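Local coordinates for sulfide-quinone reductase (Aquifex aeolicus, PDB 3HYW), which oxidises hydrogen sulfide with a quinone as electron acceptor, using FAD and building up polysulfur that is finally released, typically as cyclooctasulfur, at residues M50-F55 with H168-K173; P61-L66 with I71-E76; A325-N330 with P336-P341. All blocks are in the same frame, centred on the assembly; numbering follows the deposited sequence.

Overall arrangement
Following the chain from the N terminus, helix 45-50 ends at the start of interaction 1, whose first segment runs on toward strand 59-61. Residues 71-76 then return against 61-66, so interaction 2 closes a short loop wholly nested inside the much longer one that interaction 1 closes by joining the loop after helix 45-50 to helix 158-173. Interaction 3 comes later, in series with both, and sets strand 339-341 against helix 314-332. Interaction 2 ties the edge strand 71-74 of the parallel sheet to the segment before it; interaction 3 lies with its centre about 42 Å from that of interaction 1, on the opposite side of the chain's centre.

Interaction 1 of 3, residues M50-F55 with H168-K173; sequences MGWRKF and HYELKK
Trp52 and Glu170 make the polar bond of this contact: indole NE1 donates to carboxylate OE1 at 3.0 Å, with an N-H...O angle of 150°. The oxygen lies at the edge of the indole, close to its plane, whereas the N-H comes to the carboxylate from above that group's own plane; ring and carboxylate planes stand 49° apart. Glu170 extends its CG away from the backbone N and then bends at chi2, which brings OE1 to the indole. The other oxygen, OE2, forms a salt bridge with Arg174, so the two oxygens serve different partners.

Apolar contacts flank this bond. Met50, bent at both chi2 and chi3, lays its methyl CE against Glu170 CB at 3.5 Å, the two side chains running alongside each other in opposite senses, while its own CB sits over the centre of one indole face. Trp52 CH2 meets Tyr169 CD2 at 3.6 Å. These aromatic rings are almost perpendicular, with planes at 86° and centroids 5.7 Å apart, yet their approach is oblique. Met166, one turn earlier on helix 158-173, also touches both Met50 and Trp52.

The backbone leaves helix 45-50 through a Schellman motif at Gly51, whose positive phi suits glycine; Trp52 follows directly, and Arg53 NH2 bonds back to Trp52 O at 3.2 Å. The loop after one helix is thus joined to the C-terminal end of helix 158-173 by one indole-carboxylate hydrogen bond set among apolar contacts, and Arg174 is likely to favour the ionised form of Glu170, strengthening it as an acceptor.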
loop_
_atom_site.group_PDB
_atom_site.type_symbol
_atom_site.label_atom_id
_atom_site.label_comp_id
_atom_site.label_asym_id
_atom_site.label_seq_id
_atom_site.Cartn_x
_atom_site.Cartn_y
_atom_site.Cartn_z
ATOM N N MET A 50 -10.716 -29.005 -6.966
ATOM C CA MET A 50 -9.610 -29.340 -6.078
ATOM C C MET A 50 -9.702 -30.772 -5.555
ATOM O O MET A 50 -8.766 -31.264 -4.935
ATOM C CB MET A 50 -9.537 -28.351 -4.911
ATOM C CG MET A 50 -9.072 -26.946 -5.290
ATOM S SD MET A 50 -7.455 -26.908 -6.084
ATOM C CE MET A 50 -6.456 -27.810 -4.898
ATOM N N GLY A 51 -10.834 -31.431 -5.804
ATOM C CA GLY A 51 -11.073 -32.777 -5.297
ATOM C C GLY A 51 -11.559 -32.748 -3.861
ATOM O O GLY A 51 -11.516 -33.765 -3.159
ATOM N N TRP A 52 -12.024 -31.576 -3.427
ATOM C CA TRP A 52 -12.463 -31.377 -2.052
ATOM C C TRP A 52 -13.967 -31.623 -1.900
ATOM O O TRP A 52 -14.508 -31.507 -0.802
ATOM C CB TRP A 52 -12.094 -29.973 -1.559
ATOM C CG TRP A 52 -10.605 -29.680 -1.510
ATOM C CD1 TRP A 52 -9.577 -30.570 -1.680
ATOM C CD2 TRP A 52 -9.994 -28.414 -1.240
ATOM N NE1 TRP A 52 -8.366 -29.929 -1.556
ATOM C CE2 TRP A 52 -8.594 -28.606 -1.278
ATOM C CE3 TRP A 52 -10.496 -27.130 -0.977
ATOM C CZ2 TRP A 52 -7.686 -27.564 -1.061
ATOM C CZ3 TRP A 52 -9.592 -26.097 -0.756
ATOM C CH2 TRP A 52 -8.201 -26.321 -0.803
ATOM N N ARG A 53 -14.630 -31.939 -3.012
ATOM C CA ARG A 53 -16.045 -32.300 -3.009
ATOM C C ARG A 53 -16.282 -33.481 -3.938
ATOM O O ARG A 53 -15.535 -33.675 -4.898
ATOM C CB ARG A 53 -16.926 -31.134 -3.491
ATOM C CG ARG A 53 -16.886 -29.872 -2.651
ATOM C CD ARG A 53 -17.466 -30.042 -1.247
ATOM N NE ARG A 53 -17.631 -28.728 -0.633
ATOM C CZ ARG A 53 -16.686 -28.075 0.042
ATOM N NH1 ARG A 53 -16.949 -26.869 0.536
ATOM N NH2 ARG A 53 -15.481 -28.616 0.222
ATOM N N LYS A 54 -17.324 -34.252 -3.641
ATOM C CA LYS A 54 -17.890 -35.217 -4.581
ATOM C C LYS A 54 -19.064 -34.539 -5.272
ATOM O O LYS A 54 -19.788 -33.757 -4.643
ATOM C CB LYS A 54 -18.383 -36.468 -3.851
ATOM C CG LYS A 54 -17.301 -37.334 -3.237
ATOM C CD LYS A 54 -17.936 -38.450 -2.393
ATOM C CE LYS A 54 -16.888 -39.375 -1.784
ATOM N NZ LYS A 54 -15.976 -38.676 -0.827
ATOM N N PHE A 55 -19.266 -34.841 -6.555
ATOM C CA PHE A 55 -20.333 -34.203 -7.335
ATOM C C PHE A 55 -21.717 -34.339 -6.684
ATOM O O PHE A 55 -22.488 -33.381 -6.641
ATOM C CB PHE A 55 -20.360 -34.746 -8.766
ATOM C CG PHE A 55 -21.543 -34.283 -9.573
ATOM C CD1 PHE A 55 -22.650 -35.116 -9.756
ATOM C CD2 PHE A 55 -21.555 -33.020 -10.151
ATOM C CE1 PHE A 55 -23.744 -34.695 -10.504
ATOM C CE2 PHE A 55 -22.651 -32.585 -10.905
ATOM C CZ PHE A 55 -23.746 -33.428 -11.085
ATOM N N HIS A 168 -2.475 -23.188 -3.829
ATOM C CA HIS A 168 -1.367 -22.876 -2.914
ATOM C C HIS A 168 -1.479 -23.665 -1.601
ATOM O O HIS A 168 -0.501 -24.257 -1.134
ATOM C CB HIS A 168 -1.307 -21.368 -2.616
ATOM C CG HIS A 168 -0.445 -21.024 -1.440
ATOM N ND1 HIS A 168 0.930 -20.967 -1.516
ATOM C CD2 HIS A 168 -0.762 -20.743 -0.152
ATOM C CE1 HIS A 168 1.424 -20.657 -0.331
ATOM N NE2 HIS A 168 0.419 -20.516 0.516
ATOM N N TYR A 169 -2.674 -23.648 -1.011
ATOM C CA TYR A 169 -2.962 -24.373 0.220
ATOM C C TYR A 169 -2.684 -25.869 0.052
ATOM O O TYR A 169 -1.983 -26.469 0.868
ATOM C CB TYR A 169 -4.414 -24.131 0.662
ATOM C CG TYR A 169 -4.854 -24.986 1.833
ATOM C CD1 TYR A 169 -4.594 -24.595 3.147
ATOM C CD2 TYR A 169 -5.537 -26.184 1.627
ATOM C CE1 TYR A 169 -4.996 -25.383 4.229
ATOM C CE2 TYR A 169 -5.948 -26.978 2.707
ATOM C CZ TYR A 169 -5.675 -26.567 3.996
ATOM O OH TYR A 169 -6.077 -27.345 5.055
ATOM N N GLU A 170 -3.221 -26.450 -1.020
ATOM C CA GLU A 170 -3.040 -27.872 -1.322
ATOM C C GLU A 170 -1.571 -28.248 -1.507
ATOM O O GLU A 170 -1.116 -29.265 -0.982
ATOM C CB GLU A 170 -3.853 -28.258 -2.566
ATOM C CG GLU A 170 -3.739 -29.726 -2.996
ATOM C CD GLU A 170 -4.418 -30.703 -2.037
ATOM O OE1 GLU A 170 -5.412 -30.324 -1.372
ATOM O OE2 GLU A 170 -3.955 -31.861 -1.962
ATOM N N LEU A 171 -0.835 -27.420 -2.251
ATOM C CA LEU A 171 0.584 -27.662 -2.505
ATOM C C LEU A 171 1.400 -27.600 -1.215
ATOM O O LEU A 171 2.316 -28.397 -1.019
ATOM C CB LEU A 171 1.128 -26.680 -3.556
ATOM C CG LEU A 171 0.496 -26.751 -4.959
ATOM C CD1 LEU A 171 0.839 -25.527 -5.800
ATOM C CD2 LEU A 171 0.892 -28.034 -5.687
ATOM N N LYS A 172 1.048 -26.662 -0.339
ATOM C CA LYS A 172 1.678 -26.540 0.974
ATOM C C LYS A 172 1.324 -27.732 1.876
ATOM O O LYS A 172 2.138 -28.164 2.695
ATOM C CB LYS A 172 1.268 -25.219 1.624
ATOM C CG LYS A 172 2.275 -24.666 2.623
ATOM C CD LYS A 172 1.963 -23.210 2.955
ATOM C CE LYS A 172 2.624 -22.807 4.262
ATOM N NZ LYS A 172 2.501 -21.345 4.534
ATOM N N LYS A 173 0.110 -28.255 1.707
ATOM C CA LYS A 173 -0.339 -29.469 2.394
ATOM C C LYS A 173 0.508 -30.670 1.949
ATOM O O LYS A 173 0.933 -31.483 2.773
ATOM C CB LYS A 173 -1.834 -29.703 2.112
ATOM C CG LYS A 173 -2.470 -30.889 2.821
ATOM C CD LYS A 173 -3.976 -30.950 2.554
ATOM C CE LYS A 173 -4.583 -32.275 3.018
ATOM N NZ LYS A 173 -4.187 -32.639 4.418
#

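Interaction 2 of 3, residues P61-L66 with I71-E76; sequences PLAPLL and IEFINE
Phe73 lies at the apolar centre, its ring set against Leu62, Ala63 and Leu66. Leu62 CB stands over the middle of one face, 3.8 Å from the centroid and only 11° off the ring normal, a CH-pi contact. Leu62 CD1 continues to Phe73 CE2, also at 3.8 Å; the two side chains cross at about a right angle. The opposite face has the backbone N of Asn75 above it, offset toward the rim. Phe73 CG is anti to the backbone N (chi1 -176°), which carries the ring out from the strand to the 61-66 segment.

Around this centre, Leu66 CD1 reaches Phe73 CD2 obliquely at 3.7 Å, and Ala63 CB approaches CD1 of the same ring at 4.0 Å. Leu66 and Ile71 meet through their CB atoms, with Tyr19 of helix 12-24 touching both side chains.

At the polar edge Ile71 N donates to Leu66 O at 3.0 Å, with an angle of 153°, closing the loop between the segments. Within 61-66, Leu66 N bonds to Leu62 O at 2.9 Å in a helix-like bend without regular helix bonding, from which both leucines meet Phe73.

Strand 71-74 pairs in parallel with strand 29-33 at the edge of a Rossmann-type sheet, and Glu76 just beyond it touches FAD: this is the dinucleotide-binding fold of the pyridine nucleotide-disulphide oxidoreductase family.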
loop_
_atom_site.group_PDB
_atom_site.type_symbol
_atom_site.label_atom_id
_atom_site.label_comp_id
_atom_site.label_asym_id
_atom_site.label_seq_id
_atom_site.Cartn_x
_atom_site.Cartn_y
_atom_site.Cartn_z
ATOM N N PRO A 61 -30.617 -33.763 -8.057
ATOM C CA PRO A 61 -31.448 -34.207 -9.188
ATOM C C PRO A 61 -32.852 -33.578 -9.144
ATOM O O PRO A 61 -33.537 -33.641 -8.113
ATOM C CB PRO A 61 -31.503 -35.729 -9.003
ATOM C CG PRO A 61 -30.295 -36.052 -8.167
ATOM C CD PRO A 61 -30.192 -34.901 -7.222
ATOM N N LEU A 62 -33.260 -32.983 -10.260
ATOM C CA LEU A 62 -34.473 -32.155 -10.329
ATOM C C LEU A 62 -35.771 -32.890 -10.662
ATOM O O LEU A 62 -36.841 -32.492 -10.196
ATOM C CB LEU A 62 -34.266 -31.011 -11.322
ATOM C CG LEU A 62 -33.131 -30.045 -10.957
ATOM C CD1 LEU A 62 -32.871 -29.036 -12.065
ATOM C CD2 LEU A 62 -33.439 -29.342 -9.640
ATOM N N ALA A 63 -35.678 -33.944 -11.473
ATOM C CA ALA A 63 -36.864 -34.688 -11.915
ATOM C C ALA A 63 -37.690 -35.275 -10.768
ATOM O O ALA A 63 -38.914 -35.158 -10.785
ATOM C CB ALA A 63 -36.493 -35.767 -12.929
ATOM N N PRO A 64 -37.038 -35.912 -9.772
ATOM C CA PRO A 64 -37.884 -36.398 -8.673
ATOM C C PRO A 64 -38.242 -35.325 -7.643
ATOM O O PRO A 64 -39.119 -35.547 -6.807
ATOM C CB PRO A 64 -37.034 -37.498 -8.028
ATOM C CG PRO A 64 -35.627 -37.154 -8.365
ATOM C CD PRO A 64 -35.617 -36.256 -9.573
ATOM N N LEU A 65 -37.583 -34.174 -7.718
ATOM C CA LEU A 65 -37.744 -33.122 -6.728
ATOM C C LEU A 65 -38.840 -32.108 -7.077
ATOM O O LEU A 65 -39.723 -31.850 -6.265
ATOM C CB LEU A 65 -36.411 -32.398 -6.513
ATOM C CG LEU A 65 -36.425 -31.231 -5.526
ATOM C CD1 LEU A 65 -36.596 -31.736 -4.096
ATOM C CD2 LEU A 65 -35.164 -30.433 -5.678
ATOM N N LEU A 66 -38.779 -31.543 -8.282
ATOM C CA LEU A 66 -39.657 -30.422 -8.652
ATOM C C LEU A 66 -41.184 -30.683 -8.629
ATOM O O LEU A 66 -41.931 -29.783 -8.255
ATOM C CB LEU A 66 -39.198 -29.758 -9.961
ATOM C CG LEU A 66 -37.757 -29.227 -9.947
ATOM C CD1 LEU A 66 -37.391 -28.576 -11.274
ATOM C CD2 LEU A 66 -37.533 -28.251 -8.796
ATOM N N ILE A 71 -44.084 -28.237 -9.690
ATOM C CA ILE A 71 -43.349 -27.629 -10.802
ATOM C C ILE A 71 -43.049 -28.719 -11.827
ATOM O O ILE A 71 -42.497 -29.767 -11.491
ATOM C CB ILE A 71 -42.046 -26.924 -10.318
ATOM C CG1 ILE A 71 -42.395 -25.710 -9.444
ATOM C CG2 ILE A 71 -41.161 -26.494 -11.506
ATOM C CD1 ILE A 71 -41.244 -25.204 -8.574
ATOM N N GLU A 72 -43.451 -28.482 -13.072
ATOM C CA GLU A 72 -43.184 -29.430 -14.149
ATOM C C GLU A 72 -41.741 -29.257 -14.621
ATOM O O GLU A 72 -41.317 -28.148 -14.917
ATOM C CB GLU A 72 -44.171 -29.223 -15.305
ATOM C CG GLU A 72 -43.947 -30.150 -16.498
ATOM C CD GLU A 72 -44.735 -29.734 -17.729
ATOM O OE1 GLU A 72 -45.060 -28.529 -17.864
ATOM O OE2 GLU A 72 -45.018 -30.613 -18.571
ATOM N N PHE A 73 -40.995 -30.358 -14.663
ATOM C CA PHE A 73 -39.615 -30.346 -15.127
ATOM C C PHE A 73 -39.500 -30.994 -16.504
ATOM O O PHE A 73 -39.931 -32.129 -16.702
ATOM C CB PHE A 73 -38.702 -31.055 -14.126
ATOM C CG PHE A 73 -37.234 -31.007 -14.487
ATOM C CD1 PHE A 73 -36.502 -32.188 -14.638
ATOM C CD2 PHE A 73 -36.581 -29.786 -14.663
ATOM C CE1 PHE A 73 -35.142 -32.150 -14.957
ATOM C CE2 PHE A 73 -35.226 -29.737 -14.989
ATOM C CZ PHE A 73 -34.505 -30.920 -15.136
ATOM N N ILE A 74 -38.935 -30.248 -17.449
ATOM C CA ILE A 74 -38.602 -30.772 -18.763
ATOM C C ILE A 74 -37.082 -30.786 -18.881
ATOM O O ILE A 74 -36.447 -29.734 -18.950
ATOM C CB ILE A 74 -39.249 -29.937 -19.905
ATOM C CG1 ILE A 74 -40.778 -29.979 -19.789
ATOM C CG2 ILE A 74 -38.800 -30.459 -21.288
ATOM C CD1 ILE A 74 -41.500 -28.974 -20.659
ATOM N N ASN A 75 -36.506 -31.986 -18.877
ATOM C CA ASN A 75 -35.062 -32.140 -18.991
ATOM C C ASN A 75 -34.636 -32.121 -20.458
ATOM O O ASN A 75 -34.281 -33.150 -21.036
ATOM C CB ASN A 75 -34.574 -33.412 -18.289
ATOM C CG ASN A 75 -33.059 -33.486 -18.205
ATOM O OD1 ASN A 75 -32.359 -32.473 -18.336
ATOM N ND2 ASN A 75 -32.543 -34.691 -17.987
ATOM N N GLU A 76 -34.704 -30.931 -21.043
ATOM C CA GLU A 76 -34.308 -30.687 -22.422
ATOM C C GLU A 76 -33.684 -29.316 -22.515
ATOM O O GLU A 76 -33.977 -28.430 -21.711
ATOM C CB GLU A 76 -35.529 -30.677 -23.333
ATOM C CG GLU A 76 -36.066 -32.011 -23.713
ATOM C CD GLU A 76 -36.966 -31.910 -24.920
ATOM O OE1 GLU A 76 -36.435 -31.694 -26.031
ATOM O OE2 GLU A 76 -38.198 -32.036 -24.761
#

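Interaction 3 of 3, residues A325-N330 with P336-P341; sequences AHNIVN and PDKYAP
A helix-to-strand packing of mixed polar and aromatic character joins residues 325-330, near the end of helix 314-332, to residues 336-341, which lead into strand 339-341 after a short connection. The two axes run nearly antiparallel, at 167° and 8.8 Å.

Asn330 makes a hydrogen bond across the contact. Its ND2 donates to Asp337 O at 3.1 Å, nearly straight at 168°, with the oxygen close to the amide plane. Lys338 NZ bonds to the same Asp337 O at 3.0 Å, and the two donors reach that oxygen from opposite faces of the carbonyl plane. The lysine achieves this by folding back, bent at chi2 and chi4, which also lays its CD alongside the Asn327 side chain. Replacing Lys338 with an alanine would probably leave Asp337 O with the Asn330 amide as its one donor of the pair and open a gap beside Asn327.

Tyr339 supplies the aromatic surface. Its CD2 rests 3.7 Å from His326 CB; the imidazole and phenol rings meet obliquely, their planes 56° apart. Asn330 ND2 comes to the ring edge at Tyr339 CE2, at 3.6 Å, the two side chains crossing at about a right angle while the amide and ring planes are inclined to each other. Asn330 ND2 also donates to a water at 3.0 Å.

Strand 339-341 pairs antiparallel with strand 416-418, and Ile416 touches both His326 and Tyr339. A strand of a two-stranded antiparallel sheet thus lies back along the helix it follows, nearly antiparallel to it.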
loop_
_atom_site.group_PDB
_atom_site.type_symbol
_atom_site.label_atom_id
_atom_site.label_comp_id
_atom_site.label_asym_id
_atom_site.label_seq_id
_atom_site.Cartn_x
_atom_site.Cartn_y
_atom_site.Cartn_z
ATOM N N ALA A 325 -40.234 -12.503 -9.608
ATOM C CA ALA A 325 -41.398 -13.223 -9.094
ATOM C C ALA A 325 -42.517 -12.284 -8.633
ATOM O O ALA A 325 -43.677 -12.502 -8.972
ATOM C CB ALA A 325 -40.992 -14.184 -7.982
ATOM N N HIS A 326 -42.171 -11.229 -7.898
ATOM C CA HIS A 326 -43.161 -10.230 -7.471
ATOM C C HIS A 326 -43.754 -9.471 -8.647
ATOM O O HIS A 326 -44.962 -9.220 -8.681
ATOM C CB HIS A 326 -42.566 -9.252 -6.459
ATOM C CG HIS A 326 -42.525 -9.789 -5.062
ATOM N ND1 HIS A 326 -43.632 -9.807 -4.242
ATOM C CD2 HIS A 326 -41.517 -10.343 -4.348
ATOM C CE1 HIS A 326 -43.306 -10.342 -3.078
ATOM N NE2 HIS A 326 -42.029 -10.677 -3.118
ATOM N N ASN A 327 -42.898 -9.118 -9.607
ATOM C CA ASN A 327 -43.315 -8.420 -10.814
ATOM C C ASN A 327 -44.313 -9.221 -11.648
ATOM O O ASN A 327 -45.295 -8.666 -12.150
ATOM C CB ASN A 327 -42.091 -8.038 -11.657
ATOM C CG ASN A 327 -41.288 -6.897 -11.047
ATOM O OD1 ASN A 327 -40.126 -6.673 -11.409
ATOM N ND2 ASN A 327 -41.892 -6.178 -10.118
ATOM N N ILE A 328 -44.054 -10.522 -11.793
ATOM C CA ILE A 328 -44.954 -11.434 -12.514
ATOM C C ILE A 328 -46.296 -11.601 -11.800
ATOM O O ILE A 328 -47.369 -11.498 -12.416
ATOM C CB ILE A 328 -44.286 -12.822 -12.743
ATOM C CG1 ILE A 328 -43.181 -12.706 -13.799
ATOM C CG2 ILE A 328 -45.324 -13.865 -13.184
ATOM C CD1 ILE A 328 -42.283 -13.940 -13.920
ATOM N N VAL A 329 -46.223 -11.859 -10.499
ATOM C CA VAL A 329 -47.397 -12.038 -9.657
ATOM C C VAL A 329 -48.273 -10.775 -9.658
ATOM O O VAL A 329 -49.493 -10.862 -9.820
ATOM C CB VAL A 329 -46.966 -12.469 -8.225
ATOM C CG1 VAL A 329 -48.058 -12.223 -7.206
ATOM C CG2 VAL A 329 -46.549 -13.934 -8.232
ATOM N N ASN A 330 -47.641 -9.611 -9.514
ATOM C CA ASN A 330 -48.352 -8.336 -9.526
ATOM C C ASN A 330 -48.987 -7.998 -10.872
ATOM O O ASN A 330 -50.035 -7.350 -10.918
ATOM C CB ASN A 330 -47.444 -7.199 -9.068
ATOM C CG ASN A 330 -47.237 -7.193 -7.574
ATOM O OD1 ASN A 330 -47.767 -8.047 -6.859
ATOM N ND2 ASN A 330 -46.463 -6.230 -7.087
ATOM N N PRO A 336 -50.112 -2.571 -9.824
ATOM C CA PRO A 336 -49.144 -1.746 -10.558
ATOM C C PRO A 336 -47.780 -1.567 -9.872
ATOM O O PRO A 336 -46.887 -0.945 -10.458
ATOM C CB PRO A 336 -49.860 -0.395 -10.677
ATOM C CG PRO A 336 -50.722 -0.334 -9.490
ATOM C CD PRO A 336 -51.171 -1.747 -9.213
ATOM N N ASP A 337 -47.629 -2.082 -8.649
ATOM C CA ASP A 337 -46.339 -2.055 -7.953
ATOM C C ASP A 337 -45.316 -2.906 -8.700
ATOM O O ASP A 337 -45.596 -4.051 -9.058
ATOM C CB ASP A 337 -46.471 -2.571 -6.515
ATOM C CG ASP A 337 -46.931 -1.502 -5.539
ATOM O OD1 ASP A 337 -47.063 -0.326 -5.941
ATOM O OD2 ASP A 337 -47.150 -1.841 -4.355
ATOM N N LYS A 338 -44.142 -2.333 -8.941
ATOM C CA LYS A 338 -43.044 -3.052 -9.582
ATOM C C LYS A 338 -41.758 -2.888 -8.784
ATOM O O LYS A 338 -41.508 -1.831 -8.207
ATOM C CB LYS A 338 -42.847 -2.584 -11.031
ATOM C CG LYS A 338 -44.033 -2.886 -11.973
ATOM C CD LYS A 338 -44.131 -4.381 -12.309
ATOM C CE LYS A 338 -45.511 -4.754 -12.841
ATOM N NZ LYS A 338 -46.583 -4.618 -11.806
ATOM N N TYR A 339 -40.940 -3.939 -8.771
ATOM C CA TYR A 339 -39.746 -3.990 -7.936
ATOM C C TYR A 339 -38.459 -4.115 -8.729
ATOM O O TYR A 339 -38.395 -4.809 -9.748
ATOM C CB TYR A 339 -39.828 -5.153 -6.938
ATOM C CG TYR A 339 -41.001 -5.057 -6.001
ATOM C CD1 TYR A 339 -40.881 -4.409 -4.773
ATOM C CD2 TYR A 339 -42.237 -5.606 -6.345
ATOM C CE1 TYR A 339 -41.963 -4.311 -3.908
ATOM C CE2 TYR A 339 -43.323 -5.512 -5.493
ATOM C CZ TYR A 339 -43.178 -4.867 -4.274
ATOM O OH TYR A 339 -44.252 -4.777 -3.421
ATOM N N ALA A 340 -37.438 -3.426 -8.231
ATOM C CA ALA A 340 -36.073 -3.582 -8.691
ATOM C C ALA A 340 -35.271 -4.275 -7.579
ATOM O O ALA A 340 -35.492 -3.998 -6.392
ATOM C CB ALA A 340 -35.479 -2.233 -8.994
ATOM N N PRO A 341 -34.348 -5.181 -7.955
ATOM C CA PRO A 341 -33.457 -5.777 -6.962
ATOM C C PRO A 341 -32.439 -4.758 -6.465
ATOM O O PRO A 341 -31.998 -3.896 -7.230
ATOM C CB PRO A 341 -32.740 -6.881 -7.740
ATOM C CG PRO A 341 -32.785 -6.433 -9.166
ATOM C CD PRO A 341 -34.088 -5.692 -9.317
HETATM O O HOH W 1 -46.317 -6.088 -4.119
#